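Local coordinates for putative translocated intimin receptor protein (Translocated intimin receptor Tir) (Escherichia coli, PDB 2ZQK), which acts, once translocated into the host cell membrane, as the receptor for bacterial intimin and triggers actin pedestal formation beneath the attached bacterium, at residues T8-R13 against E52-A58. Residues are numbered along the deposited sequence.
Sequences TETATR and EEQAKAA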
ATOM      1  N   THR B   8      33.825  21.873 -12.941  1.00 68.34           N
ATOM      2  CA  THR B   8      33.764  21.564 -11.518  1.00 67.16           C
ATOM      3  C   THR B   8      32.442  21.974 -10.918  1.00 66.74           C
ATOM      4  O   THR B   8      31.784  21.176 -10.256  1.00 65.98           O
ATOM      5  CB  THR B   8      34.869  22.275 -10.736  1.00 66.46           C
ATOM      6  OG1 THR B   8      36.140  21.808 -11.196  1.00 68.30           O
ATOM      7  CG2 THR B   8      34.726  22.000  -9.229  1.00 63.81           C
ATOM      8  N   GLU B   9      32.064  23.226 -11.138  1.00 78.31           N
ATOM      9  CA  GLU B   9      30.808  23.723 -10.613  1.00 78.99           C
ATOM     10  C   GLU B   9      29.616  22.879 -11.077  1.00 81.89           C
ATOM     11  O   GLU B   9      28.867  22.345 -10.251  1.00 86.62           O
ATOM     12  CB  GLU B   9      30.609  25.174 -11.032  1.00 69.88           C
ATOM     13  CG  GLU B   9      29.175  25.637 -10.913  1.00 70.37           C
ATOM     14  CD  GLU B   9      29.010  27.089 -11.261  1.00 75.26           C
ATOM     15  OE1 GLU B   9      29.632  27.526 -12.253  1.00 87.43           O
ATOM     16  OE2 GLU B   9      28.254  27.788 -10.553  1.00 76.66           O
ATOM     17  N   THR B  10      29.443  22.760 -12.393  1.00 72.23           N
ATOM     18  CA  THR B  10      28.337  21.991 -12.952  1.00 71.73           C
ATOM     19  C   THR B  10      28.301  20.554 -12.425  1.00 72.10           C
ATOM     20  O   THR B  10      27.259  20.091 -11.971  1.00 73.98           O
ATOM     21  CB  THR B  10      28.397  21.989 -14.501  1.00 60.91           C
ATOM     22  OG1 THR B  10      28.230  23.330 -14.977  1.00 60.83           O
ATOM     23  CG2 THR B  10      27.292  21.122 -15.090  1.00 53.68           C
ATOM     24  N   ALA B  11      29.428  19.852 -12.474  1.00 65.94           N
ATOM     25  CA  ALA B  11      29.472  18.478 -11.983  1.00 66.39           C
ATOM     26  C   ALA B  11      28.995  18.469 -10.547  1.00 66.25           C
ATOM     27  O   ALA B  11      28.115  17.685 -10.189  1.00 68.09           O
ATOM     28  CB  ALA B  11      30.884  17.925 -12.058  1.00 63.73           C
ATOM     29  N   THR B  12      29.582  19.341  -9.728  1.00 63.82           N
ATOM     30  CA  THR B  12      29.208  19.453  -8.325  1.00 65.54           C
ATOM     31  C   THR B  12      27.699  19.658  -8.198  1.00 65.24           C
ATOM     32  O   THR B  12      27.014  18.886  -7.516  1.00 66.69           O
ATOM     33  CB  THR B  12      29.931  20.627  -7.647  1.00 69.08           C
ATOM     34  OG1 THR B  12      31.333  20.352  -7.588  1.00 72.77           O
ATOM     35  CG2 THR B  12      29.415  20.833  -6.235  1.00 68.36           C
ATOM     36  N   ARG B  13      27.179  20.692  -8.858  1.00 56.99           N
ATOM     37  CA  ARG B  13      25.745  20.973  -8.822  1.00 57.24           C
ATOM     38  C   ARG B  13      24.904  19.727  -9.089  1.00 58.01           C
ATOM     39  O   ARG B  13      23.911  19.490  -8.402  1.00 56.93           O
ATOM     40  CB  ARG B  13      25.395  22.034  -9.850  1.00 55.42           C
ATOM     41  CG  ARG B  13      23.909  22.154 -10.130  1.00 57.93           C
ATOM     42  CD  ARG B  13      23.423  23.530  -9.749  1.00 58.84           C
ATOM     43  NE  ARG B  13      24.402  24.536 -10.140  1.00 54.71           N
ATOM     44  CZ  ARG B  13      24.759  24.781 -11.396  1.00 60.38           C
ATOM     45  NH1 ARG B  13      24.207  24.097 -12.390  1.00 65.80           N
ATOM     46  NH2 ARG B  13      25.689  25.689 -11.653  1.00 61.58           N
ATOM     47  N   GLU B  52      23.446  25.790  -4.923  1.00 60.06           N
ATOM     48  CA  GLU B  52      24.012  26.757  -5.857  1.00 61.89           C
ATOM     49  C   GLU B  52      25.327  27.365  -5.365  1.00 61.49           C
ATOM     50  O   GLU B  52      26.276  27.522  -6.139  1.00 62.32           O
ATOM     51  CB  GLU B  52      22.992  27.866  -6.110  1.00 72.27           C
ATOM     52  CG  GLU B  52      23.255  28.650  -7.364  1.00 77.63           C
ATOM     53  CD  GLU B  52      23.425  27.747  -8.562  1.00 83.63           C
ATOM     54  OE1 GLU B  52      22.558  26.866  -8.770  1.00 83.09           O
ATOM     55  OE2 GLU B  52      24.426  27.919  -9.292  1.00 88.00           O
ATOM     56  N   GLU B  53      25.375  27.715  -4.079  1.00 58.20           N
ATOM     57  CA  GLU B  53      26.572  28.293  -3.479  1.00 58.80           C
ATOM     58  C   GLU B  53      27.685  27.275  -3.450  1.00 60.46           C
ATOM     59  O   GLU B  53      28.799  27.570  -3.873  1.00 62.40           O
ATOM     60  CB  GLU B  53      26.287  28.769  -2.054  1.00 58.29           C
ATOM     61  CG  GLU B  53      25.302  29.907  -2.011  1.00 61.23           C
ATOM     62  CD  GLU B  53      25.711  31.004  -2.954  1.00 69.08           C
ATOM     63  OE1 GLU B  53      26.715  31.691  -2.668  1.00 65.80           O
ATOM     64  OE2 GLU B  53      25.039  31.160  -3.994  1.00 81.10           O
ATOM     65  N   GLN B  54      27.379  26.082  -2.935  1.00 63.41           N
ATOM     66  CA  GLN B  54      28.346  24.988  -2.856  1.00 62.69           C
ATOM     67  C   GLN B  54      28.957  24.753  -4.234  1.00 63.03           C
ATOM     68  O   GLN B  54      30.181  24.660  -4.377  1.00 61.64           O
ATOM     69  CB  GLN B  54      27.661  23.709  -2.378  1.00 73.47           C
ATOM     70  CG  GLN B  54      27.425  23.631  -0.885  1.00 79.54           C
ATOM     71  CD  GLN B  54      26.749  22.334  -0.475  1.00 83.47           C
ATOM     72  OE1 GLN B  54      25.533  22.166  -0.637  1.00 84.20           O
ATOM     73  NE2 GLN B  54      27.539  21.400   0.048  1.00 80.21           N
ATOM     74  N   ALA B  55      28.095  24.648  -5.245  1.00 55.00           N
ATOM     75  CA  ALA B  55      28.552  24.457  -6.611  1.00 55.34           C
ATOM     76  C   ALA B  55      29.583  25.547  -6.968  1.00 55.94           C
ATOM     77  O   ALA B  55      30.640  25.258  -7.527  1.00 54.54           O
ATOM     78  CB  ALA B  55      27.368  24.517  -7.558  1.00 60.90           C
ATOM     79  N   LYS B  56      29.278  26.797  -6.630  1.00 49.46           N
ATOM     80  CA  LYS B  56      30.186  27.900  -6.920  1.00 49.54           C
ATOM     81  C   LYS B  56      31.486  27.842  -6.135  1.00 47.89           C
ATOM     82  O   LYS B  56      32.527  28.253  -6.639  1.00 48.11           O
ATOM     83  CB  LYS B  56      29.528  29.252  -6.626  1.00 64.13           C
ATOM     84  CG  LYS B  56      28.307  29.593  -7.448  1.00 66.37           C
ATOM     85  CD  LYS B  56      28.160  31.106  -7.542  1.00 71.53           C
ATOM     86  CE  LYS B  56      26.742  31.528  -7.875  1.00 78.79           C
ATOM     87  NZ  LYS B  56      25.865  31.448  -6.668  1.00 85.38           N
ATOM     88  N   ALA B  57      31.428  27.367  -4.895  1.00 62.70           N
ATOM     89  CA  ALA B  57      32.632  27.289  -4.067  1.00 63.15           C
ATOM     90  C   ALA B  57      33.574  26.251  -4.647  1.00 63.84           C
ATOM     91  O   ALA B  57      34.792  26.431  -4.628  1.00 64.69           O
ATOM     92  CB  ALA B  57      32.275  26.933  -2.626  1.00 50.66           C
ATOM     93  N   ALA B  58      32.996  25.167  -5.160  1.00 56.64           N
ATOM     94  CA  ALA B  58      33.765  24.097  -5.774  1.00 58.32           C
ATOM     95  C   ALA B  58      34.466  24.692  -6.983  1.00 62.10           C
ATOM     96  O   ALA B  58      35.630  24.387  -7.246  1.00 64.84           O
ATOM     97  CB  ALA B  58      32.842  22.980  -6.212  1.00 45.23           C
TER
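Close antiparallel helix packing, built on alanine and threonine and bordered on one side by a salt-bridge network, joins the start of helix 7-21 to the middle of helix 45-67. Small residues let helices approach closely, and here the axes of the short segments approach to 7.6 Å, with 144° between their N-to-C directions. A55 is the central example: its CA lies 4.7 Å from E9 CA, and E9 CA touches A55 O at 3.5 Å in a CA-H...O contact. The CB of A55 also packs 3.9 Å from R13 CB, while T12 CG2 rests 3.7 Å from A55 CA. T12 OG1 donates to T8 O one turn earlier (2.8 Å), so the hydroxyl spends its proton within its own helix, and the same OG1 then packs 3.3 Å from A58 CB. The two helices, linked through a β-hairpin, form the helical hairpin of the intimin-binding domain, the extracellular part of Tir. Along one border, R13 mediates between two acids: NE meets E52 OE1 at 3.3 Å, a purely electrostatic salt bridge with the oxygen well out of the guanidinium plane, and NH2 pairs with E9 OE2 at 3.5 Å. The positive charge of R13 probably offsets the repulsion expected between E9 OE2 and E52 OE2, which lie 4.0 Å apart.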